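Local coordinates for novel protein similar to vertebrate potassium voltage-gated channel, subfamily H (Eag-related) family (Danio rerio, PDB 3UKT) that forms the cytoplasmic C-linker and cyclic nucleotide-binding homology domain of a channel that probably conducts potassium ions across the membrane in response to voltage, at residues S12-R17 with C41-W46; T45-N50 with L109-D114; T100-P105 with Y167-Y172. All blocks are in the same frame, centred on the assembly; numbering follows the deposited sequence.

Trp46 belongs to both contact 1 and contact 2, whose centres lie about 10 Å apart, so the helical hairpin of the C-linker runs directly into its attachment to the beta-roll of the cyclic nucleotide-binding homology domain. Contact 3, an edge of that roll, has its centre about 13 Å from contact 1 and about 14 Å from contact 2. Leu13 and Val48 do the joining. Leu13 N bonds to Ser101 OG at 3.0 Å, and the Leu13 side chain packs on Val48. Val48 CG2 in turn lies 3.6 Å from Cys103 SG. Ile110 of contact 2 also touches Leu204, next to strand 202-203; in KCNH channels this C-terminal segment is known to fill the pocket that binds nucleotide in relatives, consistent with its place here.

Contact 1 of 3, residues S12-R17 with C41-W46; sequences SLYHTR and CFQTTW
Across the pair Tyr14 and Trp46, the helical segments 13-17 and 41-45 run antiparallel, at 158°, with axes 11.7 Å apart. They belong to a helix-turn-helix of the C-linker, and aromatic rings span the wide gap between its arms. The indole of Trp46 lies across the first turn of helix 13-27. Tyr14 CA sits over its six-membered ring, 4.0 Å from the centroid in a CH-pi contact, while the Tyr14 ring directs an edge at the face of the five-membered ring, the planes meeting at 63° in a T-shaped pair. Tyr14 reaches this place because its CG is trans to the backbone N (chi1 171°). At the rim of the indole, Leu13 CB approaches Trp46 CZ2 at 3.9 Å; Trp46 NE1 is held by Glu107.

The aliphatic stem of Arg17 rests against two neighbouring rings: CB meets the edge of Phe42 at CZ, 3.5 Å away, and CG lies 3.7 Å from Trp46 CH2. Beyond CG the chain bends and carries the guanidinium away to weak bonds with the carbonyls of Gly51 and Ile52. Phe42 also packs on Phe61 of the second subunit. Helix 13-27 begins with an N-cap, Ser12 OG accepting from His15 N at 3.2 Å.

Contact 2 of 3, residues T45-N50 with L109-D114; sequences TWSVNN and LIRQGD
Arg111 reaches from the beta-roll to the carbonyls of Thr45 and Trp46, where helix 32-45 ends, and so ties the C-linker to the cyclic nucleotide-binding homology domain. The residue opens a type II beta turn, Arg111 to Asp114, just after a classic beta bulge, where Leu109 and Ile110 together stand opposite the single residue Val162.

Three side-chain bonds make the first group. Arg111 NH2 donates to Trp46 O at 2.7 Å, bent to 138°, with the oxygen tilted out of the guanidinium plane. Arg111 NE adds two weak bonds, to Trp46 O at 3.0 Å and to Thr45 O at 3.2 Å. Stretched out as far as NE, the side chain spans the gap, and its charge probably suits the partly negative end of the helix; Phe108 adds a cation-pi contact.

One backbone bond joins the segments: Asn49 N donates to Leu109 O at 2.9 Å, nearly in line with the carbonyl.

A water forms the third element, accepting from Arg111 N at 3.0 Å and donating to Asp114 OD2 at 3.0 Å. It also pairs with Ser47 OG and takes a weak bond from Asn49 ND2, linking both segments through four residues. The Asn49 amide is fixed further by the roll itself, its OD1 bonding to Tyr120 OH and Gln117 N, and its ND2 to Ala115 O.

Apolar contacts close the joint. Val48 CB rests against Leu109 CD1 at 3.9 Å, and Leu109 continues inward to Val162 and Tyr120. The stem of Asn49 passes across Ile110, with Asn49 CB 3.8 Å from Ile110 CG1.

Contact 3 of 3, residues T100-P105 with Y167-Y172; sequences TSFCAP and YCDLQY
Pro105 and Tyr167 close one end of an antiparallel strand pair in the beta-roll, in which strand 99-103 forms the outer edge of its sheet against strand 168-174. Pro105 CD stands over the middle of the Tyr167 ring, 3.4 Å from its centroid and only 5° off the normal, a CH-pi contact in which the ring face receives the proline's corner. Beside it, Ala104 CB meets Tyr167 CE1 at 3.9 Å.

Between the strands, two hydrogen-bonded pairs, Ser101 with Leu170 and Cys103 with Cys168, supply four backbone bonds. Their side chains share the face turned to Val48 and Met127. Here Cys103 CB meets Cys168 CB at 3.8 Å, and a chi1 of -81° swings Cys103 SG away from the carbonyl carbon and diagonally toward Leu170. Ser101 OG gives its proton to Phe102 O and is also used by Leu13 N, fastening the edge strand to helix 13-27.

On the other face, Thr100 and Gln171 lie alongside each other, with Thr100 CG2 3.6 Å from Gln171 CG; the Gln171 amide extends to Glu76 and Leu77. At the Thr100 end, but on the side away from that amide, a water bridges the strands, donating to Thr100 O at 2.9 Å and pairing with Tyr172 OH, which also bonds to Asp53 N.

Contact 1 of 3, residues S12-R17 with C41-W46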
loop_
_atom_site.group_PDB
_atom_site.type_symbol
_atom_site.label_atom_id
_atom_site.label_comp_id
_atom_site.label_asym_id
_atom_site.label_seq_id
_atom_site.Cartn_x
_atom_site.Cartn_y
_atom_site.Cartn_z
ATOM N N SER A 12 -13.920 4.150 7.708
ATOM C CA SER A 12 -13.957 2.705 7.799
ATOM C C SER A 12 -13.218 2.065 6.629
ATOM O O SER A 12 -13.571 2.283 5.476
ATOM C CB SER A 12 -15.406 2.236 7.840
ATOM O OG SER A 12 -15.515 0.900 7.378
ATOM N N LEU A 13 -12.190 1.275 6.919
ATOM C CA LEU A 13 -11.494 0.546 5.857
ATOM C C LEU A 13 -12.450 -0.322 5.071
ATOM O O LEU A 13 -12.351 -0.414 3.847
ATOM C CB LEU A 13 -10.398 -0.347 6.429
ATOM C CG LEU A 13 -9.019 0.268 6.621
ATOM C CD1 LEU A 13 -8.212 -0.583 7.595
ATOM C CD2 LEU A 13 -8.310 0.414 5.272
ATOM N N TYR A 14 -13.366 -0.981 5.781
ATOM C CA TYR A 14 -14.295 -1.879 5.129
ATOM C C TYR A 14 -15.077 -1.155 4.041
ATOM O O TYR A 14 -15.215 -1.646 2.933
ATOM C CB TYR A 14 -15.223 -2.525 6.155
ATOM C CG TYR A 14 -16.353 -3.318 5.541
ATOM C CD1 TYR A 14 -16.124 -4.564 4.949
ATOM C CD2 TYR A 14 -17.653 -2.826 5.562
ATOM C CE1 TYR A 14 -17.165 -5.297 4.388
ATOM C CE2 TYR A 14 -18.703 -3.548 5.000
ATOM C CZ TYR A 14 -18.455 -4.780 4.414
ATOM O OH TYR A 14 -19.509 -5.485 3.860
ATOM N N HIS A 15 -15.579 0.026 4.330
ATOM C CA HIS A 15 -16.366 0.715 3.319
ATOM C C HIS A 15 -15.484 1.289 2.217
ATOM O O HIS A 15 -15.852 1.261 1.051
ATOM C CB HIS A 15 -17.293 1.763 3.961
ATOM C CG HIS A 15 -18.295 1.149 4.889
ATOM N ND1 HIS A 15 -19.545 0.743 4.464
ATOM C CD2 HIS A 15 -18.203 0.787 6.188
ATOM C CE1 HIS A 15 -20.192 0.197 5.478
ATOM N NE2 HIS A 15 -19.404 0.208 6.535
ATOM N N THR A 16 -14.311 1.782 2.586
ATOM C CA THR A 16 -13.340 2.256 1.601
ATOM C C THR A 16 -12.915 1.151 0.641
ATOM O O THR A 16 -12.940 1.321 -0.578
ATOM C CB THR A 16 -12.096 2.871 2.275
ATOM O OG1 THR A 16 -12.501 3.970 3.103
ATOM C CG2 THR A 16 -11.110 3.391 1.212
ATOM N N ARG A 17 -12.529 0.006 1.175
ATOM C CA ARG A 17 -12.128 -1.072 0.291
ATOM C C ARG A 17 -13.304 -1.536 -0.581
ATOM O O ARG A 17 -13.110 -1.983 -1.709
ATOM C CB ARG A 17 -11.529 -2.220 1.094
ATOM C CG ARG A 17 -10.253 -1.815 1.799
ATOM C CD ARG A 17 -9.127 -1.716 0.781
ATOM N NE ARG A 17 -7.813 -1.628 1.398
ATOM C CZ ARG A 17 -7.066 -0.529 1.365
ATOM N NH1 ARG A 17 -7.530 0.548 0.743
ATOM N NH2 ARG A 17 -5.862 -0.504 1.942
ATOM N N CYS A 41 -17.768 -12.560 -1.997
ATOM C CA CYS A 41 -16.536 -13.160 -1.512
ATOM C C CYS A 41 -15.772 -12.138 -0.669
ATOM O O CYS A 41 -15.110 -12.474 0.306
ATOM C CB CYS A 41 -15.690 -13.635 -2.690
ATOM S SG CYS A 41 -14.056 -14.293 -2.236
ATOM N N PHE A 42 -15.890 -10.878 -1.045
ATOM C CA PHE A 42 -15.195 -9.821 -0.342
ATOM C C PHE A 42 -15.607 -9.737 1.126
ATOM O O PHE A 42 -14.761 -9.807 2.026
ATOM C CB PHE A 42 -15.426 -8.485 -1.040
ATOM C CG PHE A 42 -14.696 -7.352 -0.407
ATOM C CD1 PHE A 42 -13.308 -7.315 -0.415
ATOM C CD2 PHE A 42 -15.386 -6.326 0.210
ATOM C CE1 PHE A 42 -12.619 -6.264 0.186
ATOM C CE2 PHE A 42 -14.704 -5.274 0.808
ATOM C CZ PHE A 42 -13.324 -5.243 0.796
ATOM N N GLN A 43 -16.909 -9.595 1.366
ATOM C CA GLN A 43 -17.417 -9.440 2.724
ATOM C C GLN A 43 -17.167 -10.694 3.519
ATOM O O GLN A 43 -16.989 -10.651 4.735
ATOM C CB GLN A 43 -18.908 -9.124 2.714
ATOM C CG GLN A 43 -19.772 -10.237 2.184
ATOM C CD GLN A 43 -21.245 -9.874 2.191
ATOM O OE1 GLN A 43 -21.652 -8.902 2.838
ATOM N NE2 GLN A 43 -22.054 -10.652 1.468
ATOM N N THR A 44 -17.144 -11.813 2.811
ATOM C CA THR A 44 -16.979 -13.121 3.423
ATOM C C THR A 44 -15.582 -13.309 3.990
ATOM O O THR A 44 -15.415 -13.886 5.069
ATOM C CB THR A 44 -17.255 -14.222 2.393
ATOM O OG1 THR A 44 -18.664 -14.289 2.150
ATOM C CG2 THR A 44 -16.768 -15.561 2.892
ATOM N N THR A 45 -14.588 -12.812 3.258
ATOM C CA THR A 45 -13.194 -12.969 3.636
ATOM C C THR A 45 -12.589 -11.738 4.334
ATOM O O THR A 45 -11.446 -11.781 4.801
ATOM C CB THR A 45 -12.322 -13.292 2.407
ATOM O OG1 THR A 45 -12.490 -12.269 1.417
ATOM C CG2 THR A 45 -12.719 -14.631 1.809
ATOM N N TRP A 46 -13.351 -10.653 4.407
ATOM C CA TRP A 46 -12.833 -9.396 4.938
ATOM C C TRP A 46 -12.199 -9.528 6.317
ATOM O O TRP A 46 -12.741 -10.164 7.231
ATOM C CB TRP A 46 -13.925 -8.307 4.963
ATOM C CG TRP A 46 -13.473 -7.062 5.662
ATOM C CD1 TRP A 46 -13.811 -6.656 6.924
ATOM C CD2 TRP A 46 -12.542 -6.085 5.162
ATOM N NE1 TRP A 46 -13.159 -5.473 7.232
ATOM C CE2 TRP A 46 -12.379 -5.106 6.166
ATOM C CE3 TRP A 46 -11.835 -5.943 3.965
ATOM C CZ2 TRP A 46 -11.555 -4.002 5.998
ATOM C CZ3 TRP A 46 -11.013 -4.848 3.802
ATOM C CH2 TRP A 46 -10.875 -3.891 4.812
#

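Contact 2 of 3, residues T45-N50 with L109-D114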
loop_
_atom_site.group_PDB
_atom_site.type_symbol
_atom_site.label_atom_id
_atom_site.label_comp_id
_atom_site.label_asym_id
_atom_site.label_seq_id
_atom_site.Cartn_x
_atom_site.Cartn_y
_atom_site.Cartn_z
ATOM N N THR A 45 -14.588 -12.812 3.258
ATOM C CA THR A 45 -13.194 -12.969 3.636
ATOM C C THR A 45 -12.589 -11.738 4.334
ATOM O O THR A 45 -11.446 -11.781 4.801
ATOM C CB THR A 45 -12.322 -13.292 2.407
ATOM O OG1 THR A 45 -12.490 -12.269 1.417
ATOM C CG2 THR A 45 -12.719 -14.631 1.809
ATOM N N TRP A 46 -13.351 -10.653 4.407
ATOM C CA TRP A 46 -12.833 -9.396 4.938
ATOM C C TRP A 46 -12.199 -9.528 6.317
ATOM O O TRP A 46 -12.741 -10.164 7.231
ATOM C CB TRP A 46 -13.925 -8.307 4.963
ATOM C CG TRP A 46 -13.473 -7.062 5.662
ATOM C CD1 TRP A 46 -13.811 -6.656 6.924
ATOM C CD2 TRP A 46 -12.542 -6.085 5.162
ATOM N NE1 TRP A 46 -13.159 -5.473 7.232
ATOM C CE2 TRP A 46 -12.379 -5.106 6.166
ATOM C CE3 TRP A 46 -11.835 -5.943 3.965
ATOM C CZ2 TRP A 46 -11.555 -4.002 5.998
ATOM C CZ3 TRP A 46 -11.013 -4.848 3.802
ATOM C CH2 TRP A 46 -10.875 -3.891 4.812
ATOM N N SER A 47 -11.035 -8.923 6.460
ATOM C CA SER A 47 -10.549 -8.550 7.779
ATOM C C SER A 47 -9.787 -7.229 7.664
ATOM O O SER A 47 -9.130 -6.967 6.658
ATOM C CB SER A 47 -9.692 -9.657 8.405
ATOM O OG SER A 47 -8.467 -9.802 7.714
ATOM N N VAL A 48 -9.889 -6.389 8.686
ATOM C CA VAL A 48 -9.173 -5.130 8.686
ATOM C C VAL A 48 -7.683 -5.375 8.420
ATOM O O VAL A 48 -7.069 -4.725 7.569
ATOM C CB VAL A 48 -9.343 -4.416 10.035
ATOM C CG1 VAL A 48 -8.388 -3.253 10.124
ATOM C CG2 VAL A 48 -10.789 -3.967 10.231
ATOM N N ASN A 49 -7.121 -6.327 9.152
ATOM C CA ASN A 49 -5.708 -6.661 9.069
ATOM C C ASN A 49 -5.235 -6.939 7.643
ATOM O O ASN A 49 -4.092 -6.652 7.304
ATOM C CB ASN A 49 -5.427 -7.874 9.958
ATOM C CG ASN A 49 -3.995 -8.358 9.867
ATOM O OD1 ASN A 49 -3.083 -7.758 10.454
ATOM N ND2 ASN A 49 -3.788 -9.471 9.157
ATOM N N ASN A 50 -6.111 -7.481 6.803
ATOM C CA ASN A 50 -5.727 -7.844 5.445
ATOM C C ASN A 50 -5.881 -6.721 4.438
ATOM O O ASN A 50 -5.381 -6.822 3.319
ATOM C CB ASN A 50 -6.558 -9.022 4.954
ATOM C CG ASN A 50 -5.898 -10.348 5.211
ATOM O OD1 ASN A 50 -5.173 -10.529 6.194
ATOM N ND2 ASN A 50 -6.144 -11.295 4.323
ATOM N N LEU A 109 -11.245 -8.047 12.891
ATOM C CA LEU A 109 -10.001 -7.276 12.888
ATOM C C LEU A 109 -8.877 -8.172 12.351
ATOM O O LEU A 109 -8.182 -7.815 11.404
ATOM C CB LEU A 109 -9.677 -6.724 14.289
ATOM C CG LEU A 109 -8.244 -6.225 14.547
ATOM C CD1 LEU A 109 -7.836 -5.100 13.607
ATOM C CD2 LEU A 109 -8.070 -5.769 15.988
ATOM N N ILE A 110 -8.756 -9.364 12.921
ATOM C CA ILE A 110 -7.736 -10.314 12.530
ATOM C C ILE A 110 -8.333 -11.710 12.382
ATOM O O ILE A 110 -9.118 -12.141 13.220
ATOM C CB ILE A 110 -6.660 -10.406 13.611
ATOM C CG1 ILE A 110 -5.743 -9.185 13.558
ATOM C CG2 ILE A 110 -5.858 -11.699 13.461
ATOM C CD1 ILE A 110 -5.149 -8.803 14.924
ATOM N N ARG A 111 -7.960 -12.421 11.324
ATOM C CA ARG A 111 -8.394 -13.801 11.173
ATOM C C ARG A 111 -7.277 -14.750 11.555
ATOM O O ARG A 111 -6.127 -14.557 11.160
ATOM C CB ARG A 111 -8.898 -14.085 9.756
ATOM C CG ARG A 111 -10.240 -13.432 9.454
ATOM C CD ARG A 111 -10.834 -13.918 8.138
ATOM N NE ARG A 111 -11.929 -13.058 7.687
ATOM C CZ ARG A 111 -13.212 -13.339 7.872
ATOM N NH1 ARG A 111 -13.548 -14.466 8.489
ATOM N NH2 ARG A 111 -14.152 -12.507 7.433
ATOM N N GLN A 112 -7.627 -15.770 12.331
ATOM C CA GLN A 112 -6.645 -16.701 12.884
ATOM C C GLN A 112 -5.783 -17.341 11.811
ATOM O O GLN A 112 -6.290 -17.808 10.788
ATOM C CB GLN A 112 -7.330 -17.783 13.731
ATOM C CG GLN A 112 -6.365 -18.745 14.422
ATOM C CD GLN A 112 -7.078 -19.696 15.377
ATOM O OE1 GLN A 112 -8.047 -19.318 16.036
ATOM N NE2 GLN A 112 -6.608 -20.938 15.444
ATOM N N GLY A 113 -4.474 -17.342 12.050
ATOM C CA GLY A 113 -3.537 -18.007 11.165
ATOM C C GLY A 113 -3.037 -17.111 10.055
ATOM O O GLY A 113 -2.236 -17.533 9.229
ATOM N N ASP A 114 -3.522 -15.874 10.028
ATOM C CA ASP A 114 -3.078 -14.911 9.031
ATOM C C ASP A 114 -1.813 -14.234 9.512
ATOM O O ASP A 114 -1.535 -14.207 10.710
ATOM C CB ASP A 114 -4.150 -13.856 8.748
ATOM C CG ASP A 114 -5.241 -14.361 7.812
ATOM O OD1 ASP A 114 -5.116 -15.494 7.285
ATOM O OD2 ASP A 114 -6.222 -13.613 7.592
HETATM O O HOH W 1 -6.723 -11.037 8.942
#

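Contact 3 of 3, residues T100-P105 with Y167-Y172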
loop_
_atom_site.group_PDB
_atom_site.type_symbol
_atom_site.label_atom_id
_atom_site.label_comp_id
_atom_site.label_asym_id
_atom_site.label_seq_id
_atom_site.Cartn_x
_atom_site.Cartn_y
_atom_site.Cartn_z
ATOM N N THR A 100 -6.142 4.966 11.159
ATOM C CA THR A 100 -7.341 4.598 11.926
ATOM C C THR A 100 -8.391 3.827 11.083
ATOM O O THR A 100 -8.410 3.925 9.860
ATOM C CB THR A 100 -8.032 5.854 12.506
ATOM O OG1 THR A 100 -8.459 6.673 11.419
ATOM C CG2 THR A 100 -7.074 6.672 13.354
ATOM N N SER A 101 -9.258 3.072 11.756
ATOM C CA SER A 101 -10.445 2.502 11.133
ATOM C C SER A 101 -11.531 2.258 12.182
ATOM O O SER A 101 -11.226 1.900 13.328
ATOM C CB SER A 101 -10.114 1.175 10.448
ATOM O OG SER A 101 -11.220 0.706 9.684
ATOM N N PHE A 102 -12.785 2.461 11.781
ATOM C CA PHE A 102 -13.933 2.040 12.562
ATOM C C PHE A 102 -14.183 0.581 12.255
ATOM O O PHE A 102 -13.893 0.126 11.163
ATOM C CB PHE A 102 -15.193 2.824 12.182
ATOM C CG PHE A 102 -15.189 4.248 12.645
ATOM C CD1 PHE A 102 -16.260 5.078 12.364
ATOM C CD2 PHE A 102 -14.121 4.764 13.365
ATOM C CE1 PHE A 102 -16.266 6.403 12.790
ATOM C CE2 PHE A 102 -14.123 6.080 13.802
ATOM C CZ PHE A 102 -15.195 6.904 13.512
ATOM N N CYS A 103 -14.720 -0.137 13.233
ATOM C CA CYS A 103 -15.153 -1.508 13.060
ATOM C C CYS A 103 -16.562 -1.654 13.562
ATOM O O CYS A 103 -16.924 -1.106 14.595
ATOM C CB CYS A 103 -14.283 -2.451 13.868
ATOM S SG CYS A 103 -12.777 -2.806 13.054
ATOM N N ALA A 104 -17.345 -2.422 12.826
ATOM C CA ALA A 104 -18.747 -2.639 13.138
ATOM C C ALA A 104 -18.825 -3.960 13.889
ATOM O O ALA A 104 -17.929 -4.806 13.743
ATOM C CB ALA A 104 -19.545 -2.698 11.840
ATOM N N PRO A 105 -19.869 -4.139 14.724
ATOM C CA PRO A 105 -19.968 -5.372 15.507
ATOM C C PRO A 105 -19.951 -6.544 14.555
ATOM O O PRO A 105 -20.604 -6.481 13.506
ATOM C CB PRO A 105 -21.344 -5.259 16.176
ATOM C CG PRO A 105 -21.612 -3.793 16.243
ATOM C CD PRO A 105 -20.970 -3.201 15.017
ATOM N N TYR A 167 -19.424 -1.262 18.086
ATOM C CA TYR A 167 -18.759 -0.381 17.126
ATOM C C TYR A 167 -17.405 -0.022 17.710
ATOM O O TYR A 167 -17.297 0.226 18.902
ATOM C CB TYR A 167 -19.621 0.848 16.798
ATOM C CG TYR A 167 -20.761 0.475 15.878
ATOM C CD1 TYR A 167 -20.582 0.458 14.508
ATOM C CD2 TYR A 167 -21.999 0.075 16.386
ATOM C CE1 TYR A 167 -21.605 0.079 13.660
ATOM C CE2 TYR A 167 -23.024 -0.307 15.553
ATOM C CZ TYR A 167 -22.823 -0.305 14.190
ATOM O OH TYR A 167 -23.836 -0.679 13.340
ATOM N N CYS A 168 -16.357 -0.068 16.902
ATOM C CA CYS A 168 -15.015 0.158 17.434
ATOM C C CYS A 168 -14.289 1.209 16.642
ATOM O O CYS A 168 -14.503 1.346 15.435
ATOM C CB CYS A 168 -14.184 -1.122 17.382
ATOM S SG CYS A 168 -14.471 -2.263 18.706
ATOM N N ASP A 169 -13.414 1.937 17.314
ATOM C CA ASP A 169 -12.465 2.805 16.635
ATOM C C ASP A 169 -11.048 2.350 17.005
ATOM O O ASP A 169 -10.711 2.206 18.186
ATOM C CB ASP A 169 -12.700 4.266 17.001
ATOM C CG ASP A 169 -11.982 5.221 16.057
ATOM O OD1 ASP A 169 -11.735 4.857 14.874
ATOM O OD2 ASP A 169 -11.651 6.342 16.497
ATOM N N LEU A 170 -10.237 2.090 15.986
ATOM C CA LEU A 170 -8.908 1.522 16.179
ATOM C C LEU A 170 -7.879 2.430 15.578
ATOM O O LEU A 170 -8.150 3.101 14.568
ATOM C CB LEU A 170 -8.794 0.185 15.458
ATOM C CG LEU A 170 -9.888 -0.827 15.804
ATOM C CD1 LEU A 170 -10.163 -1.712 14.611
ATOM C CD2 LEU A 170 -9.487 -1.648 17.000
ATOM N N GLN A 171 -6.694 2.454 16.186
ATOM C CA GLN A 171 -5.528 3.046 15.546
ATOM C C GLN A 171 -4.549 1.941 15.287
ATOM O O GLN A 171 -4.568 0.920 15.976
ATOM C CB GLN A 171 -4.874 4.089 16.455
ATOM C CG GLN A 171 -5.552 5.421 16.413
ATOM C CD GLN A 171 -5.093 6.331 17.530
ATOM O OE1 GLN A 171 -4.047 6.103 18.159
ATOM N NE2 GLN A 171 -5.897 7.354 17.813
ATOM N N TYR A 172 -3.684 2.126 14.304
ATOM C CA TYR A 172 -2.657 1.131 14.065
ATOM C C TYR A 172 -1.439 1.692 13.347
ATOM O O TYR A 172 -1.469 2.800 12.797
ATOM C CB TYR A 172 -3.234 -0.035 13.286
ATOM C CG TYR A 172 -3.664 0.298 11.862
ATOM C CD1 TYR A 172 -2.757 0.233 10.789
ATOM C CD2 TYR A 172 -4.987 0.628 11.586
ATOM C CE1 TYR A 172 -3.172 0.531 9.489
ATOM C CE2 TYR A 172 -5.407 0.937 10.308
ATOM C CZ TYR A 172 -4.522 0.874 9.265
ATOM O OH TYR A 172 -5.010 1.187 8.005
HETATM O O HOH W 2 -6.691 3.006 7.696
#